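PDB 3RH9: succinate-semialdehyde dehydrogenase (NAD(P)(+)) from Marinobacter aquaeolei, which probably oxidises succinate semialdehyde to succinate, using NAD(P)+ as the electron acceptor. Local coordinates for residues A[331-345]-A[359-371]. Numbering follows the deposited sequence.
Sequences PLINKQGFDKVKRHL and KQPAELGDGLFFP
Lys359 and Pro361 meet helix 335-350 at Leu345, whose CD2 branch rests against Pro361 CG at 3.9 Å and near the carbonyl oxygen of Lys359. Pro361 also touches the aliphatic part of Lys342, where a bend at chi3 (80°) swings NZ off the line of the chain to make a weak bond to a water that donates to Pro361 O. Leu364 runs past that lysine in the opposite direction, Leu364 CD2 beside Lys342 CD, while its CB approaches Phe338 CZ obliquely. Farther on, the chain arches over Phe338: Gly367 O sits above the centre of one ring face, 3.9 Å from its plane. Leu368 lies across the start of the helix, with CD1 against Asn334 CA and CD2 against Phe338 CB. Its carbonyl oxygen receives Leu332 N in a nearly straight bond of 3.0 Å, although the donor stands above the carbonyl plane. Asn334 OD1 caps the same helix end by accepting from Gly337 N. The Phe369 ring lies alongside Pro331, whose CB forms a CH-pi contact toward the rim of one face. Phe370, with CG anti to its backbone N (chi1 -161°), turns into the apolar interior, where Val341 CG1 sits 3.6 Å from its ring centroid, over the face. Phe338 CE2 and Leu345 CD2 come to the rim of the Phe370 ring near its plane, the two phenyl rings inclined at 66°, and Pro392 gives further cover. The loop between outermost strand 354-357 and its antiparallel neighbour 373-376 thus folds back on helix 335-350, away from the predicted active-site Glu256, at the edge of the mixed sheet in the catalytic domain of the aldehyde dehydrogenase fold.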
loop_
_atom_site.group_PDB
_atom_site.type_symbol
_atom_site.label_atom_id
_atom_site.label_comp_id
_atom_site.label_asym_id
_atom_site.label_seq_id
_atom_site.Cartn_x
_atom_site.Cartn_y
_atom_site.Cartn_z
ATOM N N PRO A 331 2.947 32.864 15.137
ATOM C CA PRO A 331 1.683 32.444 15.740
ATOM C C PRO A 331 1.360 31.016 15.328
ATOM O O PRO A 331 2.058 30.461 14.471
ATOM C CB PRO A 331 0.658 33.394 15.116
ATOM C CG PRO A 331 1.424 34.289 14.173
ATOM C CD PRO A 331 2.740 33.645 13.912
ATOM N N LEU A 332 0.337 30.427 15.950
ATOM C CA LEU A 332 -0.244 29.161 15.496
ATOM C C LEU A 332 -1.214 29.474 14.363
ATOM O O LEU A 332 -1.580 30.618 14.175
ATOM C CB LEU A 332 -1.003 28.470 16.628
ATOM C CG LEU A 332 -0.296 28.198 17.946
ATOM C CD1 LEU A 332 -1.262 27.523 18.890
ATOM C CD2 LEU A 332 0.920 27.326 17.716
ATOM N N ILE A 333 -1.647 28.461 13.628
ATOM C CA ILE A 333 -2.353 28.678 12.372
ATOM C C ILE A 333 -3.764 29.249 12.533
ATOM O O ILE A 333 -4.217 30.035 11.703
ATOM C CB ILE A 333 -2.424 27.363 11.553
ATOM C CG1 ILE A 333 -2.833 27.633 10.105
ATOM C CG2 ILE A 333 -3.361 26.352 12.230
ATOM C CD1 ILE A 333 -1.706 28.185 9.235
ATOM N N ASN A 334 -4.466 28.834 13.582
ATOM C CA ASN A 334 -5.840 29.291 13.811
ATOM C C ASN A 334 -6.373 29.071 15.213
ATOM O O ASN A 334 -5.724 28.453 16.054
ATOM C CB ASN A 334 -6.833 28.760 12.755
ATOM C CG ASN A 334 -6.968 27.236 12.745
ATOM O OD1 ASN A 334 -6.843 26.564 13.764
ATOM N ND2 ASN A 334 -7.256 26.696 11.578
ATOM N N LYS A 335 -7.564 29.603 15.452
ATOM C CA LYS A 335 -8.152 29.593 16.780
ATOM C C LYS A 335 -8.363 28.173 17.277
ATOM O O LYS A 335 -8.134 27.883 18.441
ATOM C CB LYS A 335 -9.470 30.370 16.810
ATOM C CG LYS A 335 -9.952 30.613 18.221
ATOM C CD LYS A 335 -11.043 31.671 18.286
ATOM C CE LYS A 335 -11.436 31.962 19.750
ATOM N NZ LYS A 335 -11.887 30.733 20.506
ATOM N N GLN A 336 -8.785 27.282 16.392
ATOM C CA GLN A 336 -9.019 25.911 16.810
ATOM C C GLN A 336 -7.712 25.305 17.354
ATOM O O GLN A 336 -7.703 24.708 18.448
ATOM C CB GLN A 336 -9.594 25.086 15.659
ATOM C CG GLN A 336 -10.163 23.732 16.064
ATOM C CD GLN A 336 -10.478 22.846 14.846
ATOM O OE1 GLN A 336 -9.717 21.928 14.522
ATOM N NE2 GLN A 336 -11.586 23.138 14.158
ATOM N N GLY A 337 -6.618 25.492 16.607
ATOM C CA GLY A 337 -5.304 25.023 17.007
ATOM C C GLY A 337 -4.827 25.646 18.308
ATOM O O GLY A 337 -4.358 24.957 19.215
ATOM N N PHE A 338 -4.963 26.963 18.400
ATOM C CA PHE A 338 -4.658 27.685 19.622
ATOM C C PHE A 338 -5.464 27.150 20.816
ATOM O O PHE A 338 -4.913 26.858 21.868
ATOM C CB PHE A 338 -4.908 29.182 19.417
ATOM C CG PHE A 338 -4.472 30.019 20.568
ATOM C CD1 PHE A 338 -5.392 30.514 21.470
ATOM C CD2 PHE A 338 -3.132 30.294 20.772
ATOM C CE1 PHE A 338 -4.981 31.281 22.554
ATOM C CE2 PHE A 338 -2.721 31.055 21.849
ATOM C CZ PHE A 338 -3.649 31.547 22.739
ATOM N N ASP A 339 -6.772 27.008 20.659
ATOM C CA ASP A 339 -7.587 26.543 21.770
ATOM C C ASP A 339 -7.155 25.155 22.247
ATOM O O ASP A 339 -7.177 24.872 23.438
ATOM C CB ASP A 339 -9.078 26.588 21.417
ATOM C CG ASP A 339 -9.597 28.012 21.304
ATOM O OD1 ASP A 339 -8.847 28.937 21.657
ATOM O OD2 ASP A 339 -10.743 28.221 20.854
ATOM N N LYS A 340 -6.758 24.292 21.319
ATOM C CA LYS A 340 -6.298 22.960 21.685
ATOM C C LYS A 340 -5.011 23.022 22.508
ATOM O O LYS A 340 -4.904 22.383 23.562
ATOM C CB LYS A 340 -6.095 22.094 20.442
ATOM C CG LYS A 340 -5.751 20.637 20.754
ATOM C CD LYS A 340 -5.744 19.761 19.516
ATOM C CE LYS A 340 -5.727 18.297 19.917
ATOM N NZ LYS A 340 -6.036 17.405 18.769
ATOM N N VAL A 341 -4.032 23.790 22.041
ATOM C CA VAL A 341 -2.808 23.919 22.814
ATOM C C VAL A 341 -3.157 24.451 24.200
ATOM O O VAL A 341 -2.612 23.986 25.208
ATOM C CB VAL A 341 -1.732 24.791 22.140
ATOM C CG1 VAL A 341 -0.449 24.729 22.938
ATOM C CG2 VAL A 341 -1.472 24.310 20.741
ATOM N N LYS A 342 -4.091 25.398 24.257
ATOM C CA LYS A 342 -4.496 25.961 25.534
ATOM C C LYS A 342 -5.091 24.887 26.429
ATOM O O LYS A 342 -4.680 24.729 27.576
ATOM C CB LYS A 342 -5.498 27.096 25.350
ATOM C CG LYS A 342 -5.719 27.893 26.631
ATOM C CD LYS A 342 -6.180 29.307 26.351
ATOM C CE LYS A 342 -7.657 29.364 26.039
ATOM N NZ LYS A 342 -8.174 30.736 26.334
ATOM N N ARG A 343 -6.040 24.140 25.877
ATOM C CA ARG A 343 -6.767 23.115 26.608
ATOM C C ARG A 343 -5.877 21.993 27.173
ATOM O O ARG A 343 -6.140 21.480 28.263
ATOM C CB ARG A 343 -7.885 22.546 25.730
ATOM C CG ARG A 343 -8.522 21.333 26.319
ATOM C CD ARG A 343 -9.676 20.826 25.505
ATOM N NE ARG A 343 -9.299 20.256 24.214
ATOM C CZ ARG A 343 -8.714 19.070 24.042
ATOM N NH1 ARG A 343 -8.381 18.321 25.082
ATOM N NH2 ARG A 343 -8.442 18.640 22.814
ATOM N N HIS A 344 -4.834 21.620 26.428
ATOM C CA HIS A 344 -3.841 20.647 26.889
ATOM C C HIS A 344 -2.988 21.238 27.969
ATOM O O HIS A 344 -2.497 20.521 28.835
ATOM C CB HIS A 344 -2.913 20.204 25.759
ATOM C CG HIS A 344 -3.543 19.246 24.801
ATOM N ND1 HIS A 344 -2.805 18.453 23.952
ATOM C CD2 HIS A 344 -4.842 18.950 24.562
ATOM C CE1 HIS A 344 -3.623 17.714 23.225
ATOM N NE2 HIS A 344 -4.863 17.995 23.576
ATOM N N LEU A 345 -2.763 22.540 27.914
ATOM C CA LEU A 345 -2.020 23.156 29.001
ATOM C C LEU A 345 -2.874 23.144 30.285
ATOM O O LEU A 345 -2.470 22.632 31.318
ATOM C CB LEU A 345 -1.588 24.563 28.626
ATOM C CG LEU A 345 -0.606 25.176 29.618
ATOM C CD1 LEU A 345 0.595 24.274 29.810
ATOM C CD2 LEU A 345 -0.193 26.556 29.152
ATOM N N LYS A 359 3.607 30.535 30.411
ATOM C CA LYS A 359 2.544 31.235 31.127
ATOM C C LYS A 359 1.360 30.318 31.487
ATOM O O LYS A 359 1.076 29.335 30.788
ATOM C CB LYS A 359 2.008 32.397 30.276
ATOM C CG LYS A 359 3.002 33.483 29.867
ATOM C CD LYS A 359 2.260 34.541 29.047
ATOM C CE LYS A 359 3.162 35.317 28.091
ATOM N NZ LYS A 359 3.690 36.601 28.651
ATOM N N GLN A 360 0.675 30.662 32.579
ATOM C CA GLN A 360 -0.632 30.100 32.927
ATOM C C GLN A 360 -1.653 30.433 31.826
ATOM O O GLN A 360 -1.659 31.543 31.297
ATOM C CB GLN A 360 -1.100 30.707 34.255
ATOM C CG GLN A 360 -0.734 29.914 35.494
ATOM C CD GLN A 360 -1.554 28.642 35.597
ATOM O OE1 GLN A 360 -2.638 28.547 35.011
ATOM N NE2 GLN A 360 -1.043 27.654 36.331
ATOM N N PRO A 361 -2.528 29.478 31.477
ATOM C CA PRO A 361 -3.448 29.666 30.340
ATOM C C PRO A 361 -4.308 30.932 30.397
ATOM O O PRO A 361 -4.643 31.483 29.350
ATOM C CB PRO A 361 -4.328 28.425 30.396
ATOM C CG PRO A 361 -3.461 27.387 31.048
ATOM C CD PRO A 361 -2.635 28.131 32.063
ATOM N N ALA A 362 -4.660 31.399 31.587
ATOM C CA ALA A 362 -5.496 32.584 31.683
ATOM C C ALA A 362 -4.735 33.850 31.287
ATOM O O ALA A 362 -5.353 34.870 30.980
ATOM C CB ALA A 362 -6.085 32.721 33.073
ATOM N N GLU A 363 -3.405 33.781 31.281
ATOM C CA GLU A 363 -2.566 34.929 30.928
ATOM C C GLU A 363 -2.301 35.007 29.418
ATOM O O GLU A 363 -1.703 35.962 28.922
ATOM C CB GLU A 363 -1.230 34.885 31.692
ATOM C CG GLU A 363 -1.357 35.017 33.214
ATOM C CD GLU A 363 -0.045 34.732 33.948
ATOM O OE1 GLU A 363 1.004 34.651 33.270
ATOM O OE2 GLU A 363 -0.059 34.584 35.199
ATOM N N LEU A 364 -2.746 33.991 28.690
ATOM C CA LEU A 364 -2.466 33.905 27.268
ATOM C C LEU A 364 -3.125 35.026 26.476
ATOM O O LEU A 364 -4.328 35.286 26.622
ATOM C CB LEU A 364 -2.896 32.545 26.724
ATOM C CG LEU A 364 -1.822 31.455 26.682
ATOM C CD1 LEU A 364 -0.670 31.742 27.617
ATOM C CD2 LEU A 364 -2.459 30.123 27.000
ATOM N N GLY A 365 -2.319 35.658 25.618
ATOM C CA GLY A 365 -2.726 36.787 24.794
ATOM C C GLY A 365 -3.937 36.592 23.896
ATOM O O GLY A 365 -4.411 35.476 23.665
ATOM N N ASP A 366 -4.432 37.709 23.376
ATOM C CA ASP A 366 -5.622 37.718 22.534
ATOM C C ASP A 366 -5.302 37.275 21.113
ATOM O O ASP A 366 -6.182 37.265 20.249
ATOM C CB ASP A 366 -6.148 39.140 22.449
ATOM C CG ASP A 366 -5.122 40.084 21.845
ATOM O OD1 ASP A 366 -4.108 40.371 22.528
ATOM O OD2 ASP A 366 -5.321 40.506 20.678
ATOM N N GLY A 367 -4.037 36.947 20.860
ATOM C CA GLY A 367 -3.632 36.587 19.516
ATOM C C GLY A 367 -3.685 35.094 19.272
ATOM O O GLY A 367 -4.363 34.350 19.981
ATOM N N LEU A 368 -2.973 34.654 18.247
ATOM C CA LEU A 368 -2.746 33.242 18.055
ATOM C C LEU A 368 -1.346 32.932 18.551
ATOM O O LEU A 368 -0.825 31.833 18.329
ATOM C CB LEU A 368 -2.892 32.875 16.586
ATOM C CG LEU A 368 -4.333 33.033 16.106
ATOM C CD1 LEU A 368 -4.505 32.596 14.663
ATOM C CD2 LEU A 368 -5.233 32.236 17.023
ATOM N N PHE A 369 -0.738 33.906 19.231
ATOM C CA PHE A 369 0.623 33.730 19.741
ATOM C C PHE A 369 0.644 32.915 21.028
ATOM O O PHE A 369 0.071 33.301 22.051
ATOM C CB PHE A 369 1.341 35.069 19.939
ATOM C CG PHE A 369 1.389 35.918 18.707
ATOM C CD1 PHE A 369 2.414 35.773 17.793
ATOM C CD2 PHE A 369 0.405 36.870 18.467
ATOM C CE1 PHE A 369 2.460 36.566 16.636
ATOM C CE2 PHE A 369 0.440 37.668 17.332
ATOM C CZ PHE A 369 1.470 37.512 16.407
ATOM N N PHE A 370 1.306 31.771 20.968
ATOM C CA PHE A 370 1.411 30.914 22.124
ATOM C C PHE A 370 2.876 30.721 22.474
ATOM O O PHE A 370 3.663 30.248 21.661
ATOM C CB PHE A 370 0.739 29.581 21.839
ATOM C CG PHE A 370 0.389 28.810 23.069
ATOM C CD1 PHE A 370 1.381 28.267 23.864
ATOM C CD2 PHE A 370 -0.938 28.622 23.428
ATOM C CE1 PHE A 370 1.058 27.560 24.994
ATOM C CE2 PHE A 370 -1.263 27.909 24.558
ATOM C CZ PHE A 370 -0.263 27.379 25.345
ATOM N N PRO A 371 3.242 31.092 23.702
ATOM C CA PRO A 371 4.613 31.115 24.216
ATOM C C PRO A 371 5.176 29.718 24.446
ATOM O O PRO A 371 4.463 28.829 24.890
ATOM C CB PRO A 371 4.460 31.812 25.572
ATOM C CG PRO A 371 3.064 32.349 25.603
ATOM C CD PRO A 371 2.269 31.470 24.731
HETATM O O HOH W 1 -6.885 33.398 28.197
#